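Local atomic coordinates of Pgp2 (Campylobacter jejuni subsp. jejuni, PDB entry 6XJ7), a protein that directs the helical cell shape of its bacterium, probably by trimming peptidoglycan as an L,D-carboxypeptidase, and binds peptidoglycan through a pocket on its accessory NTF2-like domain. Residues Y29-A34 against D241-P246; Y98-F103 against Y127-S132; T200-Y205 against M224-F229; D234-F239 against D263-N268. The protein carries 1 engineered substitution. All coordinates share one frame; numbering follows the deposited sequence.

Contact 1 of 4, residues Y29-A34 against D241-P246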
# COMPACT_ATOMS: atom_id res chain seq x y z
N TYR A 29 -6.48 -9.77 -2.30
CA TYR A 29 -5.94 -9.44 -3.62
C TYR A 29 -6.74 -10.08 -4.74
O TYR A 29 -7.18 -11.23 -4.63
CB TYR A 29 -4.50 -9.88 -3.73
CG TYR A 29 -3.66 -9.22 -2.65
CD1 TYR A 29 -3.16 -7.95 -2.84
CD2 TYR A 29 -3.41 -9.86 -1.46
CE1 TYR A 29 -2.41 -7.32 -1.85
CE2 TYR A 29 -2.64 -9.24 -0.45
CZ TYR A 29 -2.16 -7.96 -0.67
OH TYR A 29 -1.43 -7.29 0.28
N ASP A 30 -6.89 -9.32 -5.81
CA ASP A 30 -7.52 -9.75 -7.05
C ASP A 30 -6.53 -10.40 -8.01
O ASP A 30 -6.95 -10.96 -9.02
CB ASP A 30 -8.18 -8.54 -7.71
CG ASP A 30 -9.20 -8.92 -8.74
OD1 ASP A 30 -10.10 -9.68 -8.38
OD2 ASP A 30 -9.12 -8.49 -9.90
N ASP A 31 -5.24 -10.35 -7.68
CA ASP A 31 -4.15 -10.94 -8.44
C ASP A 31 -3.40 -11.90 -7.53
O ASP A 31 -3.44 -11.78 -6.30
CB ASP A 31 -3.17 -9.89 -8.95
CG ASP A 31 -3.83 -8.82 -9.77
OD1 ASP A 31 -3.83 -7.61 -9.40
OD2 ASP A 31 -4.40 -9.22 -10.81
N ASN A 32 -2.71 -12.84 -8.14
CA ASN A 32 -1.67 -13.55 -7.43
C ASN A 32 -0.54 -12.57 -7.19
O ASN A 32 -0.11 -11.87 -8.11
CB ASN A 32 -1.16 -14.74 -8.24
CG ASN A 32 -2.22 -15.78 -8.47
OD1 ASN A 32 -3.19 -15.88 -7.72
ND2 ASN A 32 -2.04 -16.56 -9.52
N VAL A 33 -0.08 -12.50 -5.95
CA VAL A 33 0.93 -11.53 -5.59
C VAL A 33 1.91 -12.21 -4.66
O VAL A 33 1.63 -13.27 -4.09
CB VAL A 33 0.35 -10.27 -4.90
CG1 VAL A 33 -0.70 -9.64 -5.81
CG2 VAL A 33 -0.26 -10.58 -3.55
N ALA A 34 3.06 -11.58 -4.50
CA ALA A 34 3.96 -11.92 -3.42
C ALA A 34 4.07 -10.73 -2.49
O ALA A 34 4.07 -9.59 -2.94
CB ALA A 34 5.34 -12.30 -3.94
N ASP A 241 -9.69 -4.81 -10.20
CA ASP A 241 -8.36 -5.24 -9.81
C ASP A 241 -8.02 -4.75 -8.42
O ASP A 241 -6.93 -4.22 -8.17
CB ASP A 241 -7.30 -4.77 -10.79
CG ASP A 241 -5.97 -5.44 -10.53
OD1 ASP A 241 -5.98 -6.55 -9.93
OD2 ASP A 241 -4.94 -4.85 -10.89
N ILE A 242 -8.95 -4.95 -7.49
CA ILE A 242 -8.80 -4.36 -6.17
C ILE A 242 -7.81 -5.17 -5.33
O ILE A 242 -7.99 -6.37 -5.12
CB ILE A 242 -10.15 -4.27 -5.47
CG1 ILE A 242 -11.12 -3.42 -6.29
CG2 ILE A 242 -9.95 -3.68 -4.06
CD1 ILE A 242 -12.55 -3.49 -5.75
N ASN A 243 -6.81 -4.48 -4.80
CA ASN A 243 -5.79 -5.08 -3.94
C ASN A 243 -5.75 -4.21 -2.69
O ASN A 243 -5.30 -3.06 -2.76
CB ASN A 243 -4.42 -5.12 -4.62
CG ASN A 243 -4.36 -6.10 -5.77
OD1 ASN A 243 -4.90 -7.19 -5.67
ND2 ASN A 243 -3.71 -5.72 -6.86
N ILE A 244 -6.24 -4.73 -1.58
CA ILE A 244 -6.36 -3.95 -0.35
C ILE A 244 -5.44 -4.57 0.68
O ILE A 244 -5.48 -5.79 0.91
CB ILE A 244 -7.82 -3.86 0.14
CG1 ILE A 244 -7.85 -3.20 1.49
CG2 ILE A 244 -8.44 -5.20 0.26
CD1 ILE A 244 -9.25 -2.67 1.88
N SER A 245 -4.59 -3.74 1.27
CA SER A 245 -3.47 -4.22 2.05
C SER A 245 -3.40 -3.51 3.40
O SER A 245 -3.60 -2.29 3.47
CB SER A 245 -2.16 -3.98 1.30
OG SER A 245 -2.18 -4.60 0.02
N PRO A 246 -3.07 -4.23 4.47
CA PRO A 246 -2.80 -3.54 5.73
C PRO A 246 -1.54 -2.71 5.59
O PRO A 246 -0.58 -3.09 4.90
CB PRO A 246 -2.61 -4.68 6.74
CG PRO A 246 -2.07 -5.77 5.93
CD PRO A 246 -2.70 -5.65 4.54
O HOH W 1 -11.13 -7.23 -11.09

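Contact 2 of 4, residues Y98-F103 against Y127-S132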
# COMPACT_ATOMS: atom_id res chain seq x y z
N TYR A 98 26.61 -3.34 -2.92
CA TYR A 98 25.24 -3.82 -2.74
C TYR A 98 25.11 -5.31 -2.94
O TYR A 98 24.00 -5.83 -2.96
CB TYR A 98 24.30 -3.09 -3.70
CG TYR A 98 24.33 -1.60 -3.54
CD1 TYR A 98 23.83 -1.00 -2.39
CD2 TYR A 98 24.86 -0.80 -4.53
CE1 TYR A 98 23.87 0.37 -2.24
CE2 TYR A 98 24.89 0.57 -4.39
CZ TYR A 98 24.40 1.15 -3.24
OH TYR A 98 24.45 2.52 -3.10
N GLY A 99 26.21 -6.03 -3.07
CA GLY A 99 26.12 -7.44 -3.33
C GLY A 99 25.89 -7.67 -4.81
O GLY A 99 26.25 -6.85 -5.65
N PRO A 100 25.27 -8.80 -5.15
CA PRO A 100 25.19 -9.20 -6.57
C PRO A 100 24.16 -8.48 -7.41
O PRO A 100 24.33 -8.35 -8.63
CB PRO A 100 24.85 -10.70 -6.47
CG PRO A 100 24.21 -10.87 -5.18
CD PRO A 100 24.91 -9.92 -4.25
N PHE A 101 23.08 -8.00 -6.81
CA PHE A 101 22.07 -7.22 -7.49
C PHE A 101 21.18 -6.61 -6.42
O PHE A 101 21.39 -6.82 -5.22
CB PHE A 101 21.27 -8.08 -8.46
CG PHE A 101 20.95 -9.44 -7.92
CD1 PHE A 101 19.93 -9.63 -7.00
CD2 PHE A 101 21.69 -10.55 -8.33
CE1 PHE A 101 19.65 -10.87 -6.50
CE2 PHE A 101 21.40 -11.82 -7.84
CZ PHE A 101 20.37 -11.98 -6.92
N ALA A 102 20.15 -5.89 -6.85
CA ALA A 102 19.28 -5.19 -5.90
C ALA A 102 17.86 -5.12 -6.46
O ALA A 102 17.60 -5.41 -7.63
CB ALA A 102 19.81 -3.79 -5.60
N PHE A 103 16.94 -4.72 -5.58
CA PHE A 103 15.54 -4.56 -5.91
C PHE A 103 15.06 -3.28 -5.27
O PHE A 103 15.29 -3.09 -4.07
CB PHE A 103 14.70 -5.73 -5.38
CG PHE A 103 15.23 -7.08 -5.76
CD1 PHE A 103 14.63 -7.80 -6.78
CD2 PHE A 103 16.28 -7.64 -5.08
CE1 PHE A 103 15.09 -9.04 -7.12
CE2 PHE A 103 16.76 -8.88 -5.43
CZ PHE A 103 16.15 -9.58 -6.45
N TYR A 127 25.19 -7.93 0.50
CA TYR A 127 26.32 -7.47 1.28
C TYR A 127 27.49 -7.11 0.37
O TYR A 127 27.61 -7.67 -0.72
CB TYR A 127 26.79 -8.55 2.26
CG TYR A 127 25.94 -8.71 3.49
CD1 TYR A 127 26.44 -8.42 4.75
CD2 TYR A 127 24.63 -9.14 3.38
CE1 TYR A 127 25.67 -8.57 5.87
CE2 TYR A 127 23.86 -9.30 4.49
CZ TYR A 127 24.38 -9.01 5.74
OH TYR A 127 23.59 -9.15 6.86
N PRO A 128 28.37 -6.21 0.79
CA PRO A 128 29.50 -5.84 -0.07
C PRO A 128 30.32 -7.06 -0.46
O PRO A 128 30.64 -7.91 0.36
CB PRO A 128 30.32 -4.88 0.81
CG PRO A 128 29.28 -4.25 1.71
CD PRO A 128 28.28 -5.35 1.99
N LEU A 129 30.62 -7.13 -1.75
CA LEU A 129 31.36 -8.25 -2.30
C LEU A 129 32.78 -8.31 -1.77
O LEU A 129 33.37 -9.39 -1.77
CB LEU A 129 31.32 -8.18 -3.83
CG LEU A 129 29.90 -8.27 -4.43
CD1 LEU A 129 29.92 -8.17 -5.92
CD2 LEU A 129 29.20 -9.57 -4.01
N ASP A 130 33.35 -7.18 -1.33
CA ASP A 130 34.65 -7.24 -0.65
C ASP A 130 34.58 -7.89 0.73
O ASP A 130 35.62 -8.01 1.38
CB ASP A 130 35.26 -5.84 -0.50
CG ASP A 130 34.37 -4.88 0.26
OD1 ASP A 130 34.33 -3.69 -0.12
OD2 ASP A 130 33.70 -5.32 1.21
N GLY A 131 33.40 -8.30 1.19
CA GLY A 131 33.27 -8.96 2.49
C GLY A 131 33.24 -8.01 3.67
O GLY A 131 33.23 -8.48 4.82
N SER A 132 33.21 -6.71 3.44
CA SER A 132 33.22 -5.76 4.54
C SER A 132 31.89 -5.79 5.32
O SER A 132 30.87 -6.32 4.89
CB SER A 132 33.53 -4.36 3.99
OG SER A 132 32.46 -3.83 3.28

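Contact 3 of 4, residues T200-Y205 against M224-F229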
# COMPACT_ATOMS: atom_id res chain seq x y z
N THR A 200 -21.45 13.70 0.80
CA THR A 200 -21.10 12.31 1.10
C THR A 200 -19.69 11.98 0.62
O THR A 200 -18.89 11.36 1.34
CB THR A 200 -22.13 11.38 0.49
OG1 THR A 200 -23.43 11.76 0.96
CG2 THR A 200 -21.85 9.94 0.86
N TYR A 201 -19.37 12.37 -0.60
CA TYR A 201 -18.02 12.17 -1.14
C TYR A 201 -16.96 12.71 -0.20
O TYR A 201 -16.02 12.00 0.18
CB TYR A 201 -17.97 12.85 -2.48
CG TYR A 201 -16.68 12.81 -3.21
CD1 TYR A 201 -16.33 11.72 -3.98
CD2 TYR A 201 -15.85 13.91 -3.22
CE1 TYR A 201 -15.14 11.70 -4.71
CE2 TYR A 201 -14.69 13.91 -3.94
CZ TYR A 201 -14.34 12.80 -4.68
OH TYR A 201 -13.20 12.82 -5.46
N LEU A 202 -17.09 13.99 0.17
CA LEU A 202 -16.08 14.62 1.00
C LEU A 202 -16.01 13.97 2.38
O LEU A 202 -14.97 14.04 3.04
CB LEU A 202 -16.35 16.12 1.12
CG LEU A 202 -16.13 16.95 -0.13
CD1 LEU A 202 -16.60 18.40 0.03
CD2 LEU A 202 -14.68 16.88 -0.49
N SER A 203 -17.11 13.36 2.85
CA SER A 203 -17.10 12.75 4.18
C SER A 203 -16.19 11.53 4.26
O SER A 203 -15.87 11.08 5.37
CB SER A 203 -18.52 12.35 4.60
OG SER A 203 -18.91 11.11 4.02
N PHE A 204 -15.74 11.01 3.12
CA PHE A 204 -14.79 9.91 3.09
C PHE A 204 -13.34 10.37 3.12
O PHE A 204 -12.43 9.53 3.07
CB PHE A 204 -15.04 9.03 1.86
CG PHE A 204 -16.23 8.16 2.00
CD1 PHE A 204 -16.24 7.11 2.90
CD2 PHE A 204 -17.39 8.42 1.28
CE1 PHE A 204 -17.36 6.30 3.05
CE2 PHE A 204 -18.50 7.63 1.43
CZ PHE A 204 -18.49 6.57 2.33
N TYR A 205 -13.10 11.67 3.22
CA TYR A 205 -11.75 12.19 3.32
C TYR A 205 -11.49 12.68 4.73
O TYR A 205 -12.38 13.24 5.38
CB TYR A 205 -11.54 13.34 2.33
CG TYR A 205 -11.62 12.88 0.90
CD1 TYR A 205 -12.84 12.72 0.28
CD2 TYR A 205 -10.47 12.60 0.16
CE1 TYR A 205 -12.93 12.28 -1.03
CE2 TYR A 205 -10.55 12.17 -1.14
CZ TYR A 205 -11.78 12.01 -1.73
OH TYR A 205 -11.86 11.57 -3.02
N MET A 224 -13.05 23.17 -4.41
CA MET A 224 -12.88 22.76 -5.79
C MET A 224 -13.86 21.65 -6.15
O MET A 224 -14.41 21.63 -7.26
CB MET A 224 -11.45 22.29 -6.02
CG MET A 224 -11.23 21.65 -7.38
SD MET A 224 -9.56 20.98 -7.57
CE MET A 224 -9.53 19.74 -6.28
N LYS A 225 -14.02 20.67 -5.26
CA LYS A 225 -14.93 19.57 -5.55
C LYS A 225 -16.37 20.04 -5.60
O LYS A 225 -17.15 19.58 -6.44
CB LYS A 225 -14.77 18.46 -4.51
CG LYS A 225 -13.44 17.68 -4.62
CD LYS A 225 -13.38 16.82 -5.88
CE LYS A 225 -12.10 15.98 -5.91
NZ LYS A 225 -12.11 15.15 -7.12
N LYS A 226 -16.77 20.93 -4.68
CA LYS A 226 -18.13 21.45 -4.73
C LYS A 226 -18.39 22.11 -6.07
O LYS A 226 -19.45 21.90 -6.68
CB LYS A 226 -18.36 22.45 -3.58
CG LYS A 226 -18.41 21.77 -2.23
CD LYS A 226 -18.29 22.74 -1.07
CE LYS A 226 -18.11 21.96 0.24
NZ LYS A 226 -17.99 22.85 1.43
N SER A 227 -17.43 22.90 -6.55
CA SER A 227 -17.59 23.55 -7.85
C SER A 227 -17.67 22.52 -8.95
O SER A 227 -18.59 22.55 -9.77
CB SER A 227 -16.42 24.51 -8.08
OG SER A 227 -16.41 24.94 -9.42
N ILE A 228 -16.74 21.57 -8.98
CA ILE A 228 -16.73 20.56 -10.04
C ILE A 228 -18.00 19.72 -10.00
O ILE A 228 -18.62 19.44 -11.04
CB ILE A 228 -15.46 19.70 -9.93
CG1 ILE A 228 -14.24 20.55 -10.26
CG2 ILE A 228 -15.54 18.49 -10.84
CD1 ILE A 228 -12.91 19.87 -9.97
N PHE A 229 -18.43 19.30 -8.79
CA PHE A 229 -19.57 18.41 -8.69
C PHE A 229 -20.90 19.11 -8.97
O PHE A 229 -21.91 18.43 -9.15
CB PHE A 229 -19.64 17.78 -7.29
CG PHE A 229 -18.78 16.56 -7.11
CD1 PHE A 229 -17.71 16.30 -7.95
CD2 PHE A 229 -19.06 15.64 -6.10
CE1 PHE A 229 -16.91 15.17 -7.77
CE2 PHE A 229 -18.26 14.49 -5.95
CZ PHE A 229 -17.21 14.27 -6.78

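Contact 4 of 4, residues D234-F239 against D263-N268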
# COMPACT_ATOMS: atom_id res chain seq x y z
N ASP A 234 -23.71 13.14 -16.00
CA ASP A 234 -23.83 11.70 -15.87
C ASP A 234 -22.44 11.09 -15.88
O ASP A 234 -21.63 11.37 -16.77
CB ASP A 234 -24.68 11.11 -17.00
CG ASP A 234 -26.13 11.54 -16.93
OD1 ASP A 234 -26.58 11.96 -15.85
OD2 ASP A 234 -26.81 11.43 -17.96
N LYS A 235 -22.16 10.25 -14.90
CA LYS A 235 -20.87 9.58 -14.79
C LYS A 235 -21.11 8.09 -14.76
O LYS A 235 -22.10 7.62 -14.22
CB LYS A 235 -20.11 9.99 -13.51
CG LYS A 235 -19.75 11.44 -13.46
CD LYS A 235 -19.34 11.89 -12.05
CE LYS A 235 -19.36 13.41 -11.96
NZ LYS A 235 -18.96 13.90 -10.63
N LYS A 236 -20.16 7.34 -15.31
CA LYS A 236 -20.10 5.90 -15.10
C LYS A 236 -18.68 5.57 -14.68
O LYS A 236 -17.73 5.92 -15.39
CB LYS A 236 -20.48 5.11 -16.36
CG LYS A 236 -21.80 5.55 -16.96
CD LYS A 236 -22.98 5.21 -16.07
CE LYS A 236 -24.29 5.73 -16.66
NZ LYS A 236 -25.46 5.25 -15.88
N ILE A 237 -18.54 4.94 -13.52
CA ILE A 237 -17.24 4.70 -12.91
C ILE A 237 -17.15 3.24 -12.53
O ILE A 237 -18.06 2.72 -11.89
CB ILE A 237 -17.00 5.57 -11.66
CG1 ILE A 237 -17.37 7.02 -11.98
CG2 ILE A 237 -15.52 5.46 -11.23
CD1 ILE A 237 -17.19 7.96 -10.83
N LYS A 238 -16.06 2.60 -12.93
CA LYS A 238 -15.83 1.20 -12.66
C LYS A 238 -14.50 1.06 -11.93
O LYS A 238 -13.51 1.67 -12.32
CB LYS A 238 -15.83 0.36 -13.95
CG LYS A 238 -17.19 0.32 -14.64
CD LYS A 238 -18.17 -0.51 -13.84
CE LYS A 238 -19.41 -0.88 -14.65
NZ LYS A 238 -20.32 -1.79 -13.88
N PHE A 239 -14.51 0.31 -10.84
CA PHE A 239 -13.34 -0.07 -10.09
C PHE A 239 -13.08 -1.54 -10.36
O PHE A 239 -14.02 -2.34 -10.41
CB PHE A 239 -13.53 0.10 -8.59
CG PHE A 239 -13.70 1.52 -8.12
CD1 PHE A 239 -13.44 2.60 -8.96
CD2 PHE A 239 -14.07 1.78 -6.81
CE1 PHE A 239 -13.58 3.89 -8.52
CE2 PHE A 239 -14.21 3.07 -6.37
CZ PHE A 239 -13.96 4.14 -7.23
N ASP A 263 -11.87 3.28 -13.96
CA ASP A 263 -12.35 3.47 -15.32
C ASP A 263 -13.54 4.42 -15.25
O ASP A 263 -14.58 4.07 -14.70
CB ASP A 263 -12.75 2.13 -15.92
CG ASP A 263 -12.90 2.19 -17.40
OD1 ASP A 263 -13.22 3.28 -17.92
OD2 ASP A 263 -12.67 1.15 -18.02
N TYR A 264 -13.36 5.61 -15.82
CA TYR A 264 -14.25 6.75 -15.61
C TYR A 264 -14.73 7.24 -16.96
O TYR A 264 -13.92 7.52 -17.85
CB TYR A 264 -13.48 7.87 -14.89
CG TYR A 264 -14.22 9.15 -14.64
CD1 TYR A 264 -14.82 9.41 -13.42
CD2 TYR A 264 -14.30 10.14 -15.63
CE1 TYR A 264 -15.50 10.59 -13.18
CE2 TYR A 264 -14.98 11.32 -15.40
CZ TYR A 264 -15.57 11.55 -14.18
OH TYR A 264 -16.24 12.73 -13.95
N TYR A 265 -16.05 7.36 -17.10
CA TYR A 265 -16.67 7.81 -18.33
C TYR A 265 -17.63 8.96 -18.04
O TYR A 265 -18.50 8.84 -17.16
CB TYR A 265 -17.43 6.68 -19.02
CG TYR A 265 -18.18 7.17 -20.24
CD1 TYR A 265 -17.59 7.15 -21.49
CD2 TYR A 265 -19.47 7.66 -20.13
CE1 TYR A 265 -18.27 7.60 -22.60
CE2 TYR A 265 -20.16 8.13 -21.23
CZ TYR A 265 -19.56 8.09 -22.47
OH TYR A 265 -20.24 8.55 -23.58
N THR A 266 -17.44 10.06 -18.74
CA THR A 266 -18.47 11.04 -19.03
C THR A 266 -18.45 11.29 -20.52
O THR A 266 -17.52 10.91 -21.23
CB THR A 266 -18.27 12.36 -18.29
OG1 THR A 266 -17.08 13.01 -18.76
CG2 THR A 266 -18.18 12.15 -16.79
N LYS A 267 -19.49 11.97 -21.01
CA LYS A 267 -19.58 12.27 -22.43
C LYS A 267 -18.32 12.96 -22.94
O LYS A 267 -17.75 12.53 -23.95
CB LYS A 267 -20.81 13.13 -22.70
CG LYS A 267 -20.97 13.51 -24.15
CD LYS A 267 -22.36 14.04 -24.44
CE LYS A 267 -22.56 14.29 -25.93
NZ LYS A 267 -21.70 15.41 -26.41
N ASN A 268 -17.86 14.00 -22.25
CA ASN A 268 -16.77 14.85 -22.73
C ASN A 268 -15.40 14.50 -22.17
O ASN A 268 -14.40 15.05 -22.64
CB ASN A 268 -17.04 16.31 -22.39
CG ASN A 268 -18.26 16.88 -23.08
OD1 ASN A 268 -18.61 16.45 -24.18
ND2 ASN A 268 -18.90 17.85 -22.44
O HOH W 2 -21.68 12.54 -19.21
O HOH W 3 -16.01 13.57 -11.32
O HOH W 4 -16.65 3.56 -16.87

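Contact 1 of 4, residues Y29-A34 against D241-P246
At the seam where the NTF2-like sheet meets the chain entering the catalytic sheet, Tyr29, Asp30 and Asp31 lie against Asp241, at a corner of the chain, and Asn243 and Ser245 of the strand that follows. The amide of Asn243 joins the two sides. Its OD1 accepts from Asp30 N at 2.9 Å, with the donor nearly in line with the C=O bond. Its ND2 gives a straight bond (171°) to Asp31 OD1 at 3.2 Å, lying in the amide plane and meeting the oxygen on its anti side. With both ends of the amide used, its rotation is fixed. A weak second bond from Asp30 N reaches Ile242 O.

The carbon of that amide, Asn243 CG, lies in plane at the edge of the Tyr29 ring, the two planes being 45° apart. Val33 CG2 sits 3.7 Å above the centre of the Tyr29 ring. Tyr29 chi1 of -58° carries the ring along the strand, bringing its OH 2.8 Å from Ser245 OG; Tyr29 OH is also bonded to Leu26 O.

Three acids gather at the other end. Asp31 OD1 and Asp241 OD1 are 2.5 Å apart, a spacing at which one carboxyl group probably carries a proton. Asp30 OD2 is 3.7 Å from Asp241 OD1, and a water links Asp30 OD2 to Asp241 N. Ile242 and Ile244 pack against helix 176-194, while Val33 faces strands 44-51 and 161-167. The arrangement is that of an interdomain junction, the short strand 28-29 being added antiparallel to the NTF2-like sheet beside the YkuD domain.

Contact 2 of 4, residues Y98-F103 against Y127-S132
Gly99 and Tyr127 come together backbone to backbone without a hydrogen bond, which is the odd feature of this contact. Tyr127 O lies 3.0 Å from Gly99 CA, and although Gly99 N is only 3.2 Å from that oxygen, the angle is too poor for a bond. Gly99 adopts phi 82° and psi -154°, a conformation mainly open to glycine, and a beta carbon there would crowd Tyr127 N and Pro100 CD.

Leu129 supplies the side-chain part. Its CD2 lies 3.8 Å from Gly99 CA, and the other branch, CD1, is 3.9 Å from Gly99 O, so the fork rests alongside the peptide that joins Gly99 to Pro100. Farther out, Leu129 CD2 meets Pro100 CD at 4.3 Å in a light apolar contact.

The loop carrying Leu129 holds its own shape. A type I turn runs from Pro128 to Gly131, closed by Gly131 N to Pro128 O at 2.9 Å. Asp130 OD2 accepts from Ser132 N at 2.7 Å, an Asx turn, and takes a weak second bond from Ser132 OG.

Around the contact, Asn147 OD1 accepts from Tyr127 N, and Pro100 packs on Leu150. The Tyr98 ring makes edge-to-face pairs with His125 and Trp123. Through Tyr98, segment 98-103 borders the predicted His125-Cys142 catalytic site, and 127-132 follows the strand that carries His125 in the YkuD fold.

Contact 3 of 4, residues T200-Y205 against M224-F229
Tyr201 and Phe229 form the innermost pair, an edge-to-face (T-shaped) contact in which the edge of Phe229 points at the face of Tyr201. The ring centroids are 4.7 Å apart and the planes tilt by 54°, well short of perpendicular. Phe229 CZ stands 3.6 Å above the plane of the Tyr201 ring, over its centre, and Phe229 CE2 is 3.6 Å from Tyr201 CG. Tyr201 CG is anti to the backbone N (chi1 178°), which sends the ring across to helix 218-229.

At the far end of that ring, Lys225 NZ donates to Tyr201 OH at 3.1 Å. The lysine chain bends at chi2 (-69°) and then runs straight, passing CD 3.7 Å from Tyr201 CE2 on its way. Leu202 extends the contact outward: its CD1 is 3.9 Å from Lys226 CE, the two side chains crossing at about a right angle, while Leu202 CD2 lies 4.3 Å from Lys225 CB.

A second shell surrounds these groups. Tyr205 CE1 covers the other face of the Tyr201 ring at 3.8 Å, and the Tyr205 hydroxyl is held by Glu292 and Trp189. Trp189 also meets the Tyr201 ring nearly parallel, and Lys235 makes a cation-pi contact with Phe229. The ammonium group of Lys225 would probably polarise the Tyr201 O-H and favour its ionised form somewhat, making the phenol a little more acidic.

Contact 4 of 4, residues D234-F239 against D263-N268
Ile237 and Tyr264 form the packed face of this antiparallel pairing, whose strand axes approach to 4.7 Å. They are a non-hydrogen-bonded pair, and their side chains lie together pointing the same way: Ile237 CG1 and Tyr264 CD1 are 3.8 Å apart. With chi1 at 177° the Tyr264 ring swings opposite its own amide nitrogen and past Ile237, until its OH is 3.7 Å from Lys235 CD. Next to it, Thr266 CG2 runs beside Lys235 CG, also at 3.7 Å.

The hydrogen-bonded pairs flank this one, each bonded both ways. Between Lys236 and Tyr265, the bond from Tyr265 N to Lys236 O is 2.8 Å and is matched by one from Lys236 N to Tyr265 O; between Lys238 and Asp263, the bond from Lys238 N to Asp263 O is 2.7 Å at 162°, and Asp263 N donates back to Lys238 O.

The reverse face is far looser. Lys236, Lys238 and Tyr265 are exposed: Lys236 CB and Tyr265 CB are 4.3 Å apart, and the two lysine chains and the Asp263 carboxylate lead off from the facing strand. One water donates to both Lys236 O and Asp263 O, and another joins Asp234 O to Lys267 N at the end of the segments.

On the packed side, Lys235 NZ reaches Ser196 OG and Trp193 O, and a further water connects it to Tyr264 OH. Tyr264 stacks on Phe271 of strand 270-281, and Ile237 rests on Trp193 and Thr194, so the hairpin of strands 236-246 and 254-265 lies with this face toward helix 176-194.

Overall arrangement
Contacts 1 and 4 share strand 236-246, contact 4 pairing its first part with strand 254-265 and contact 1 its last part with the chain at 29-34; their centres are about 24 Å apart. Contact 3 lies about 17 Å from contact 4, centre to centre, and touches it where Phe229 CE1 meets Lys235 NZ at 3.7 Å. Contact 2 stands apart on the catalytic side, its centre about 49 Å from those of contacts 3 and 4. It is the one by the predicted active site: the Tyr98 side chain is about 4 Å from that of His125 and about 6 Å from that of Cys142. Contact 1 lies between, about 31 Å centre to centre from contact 2.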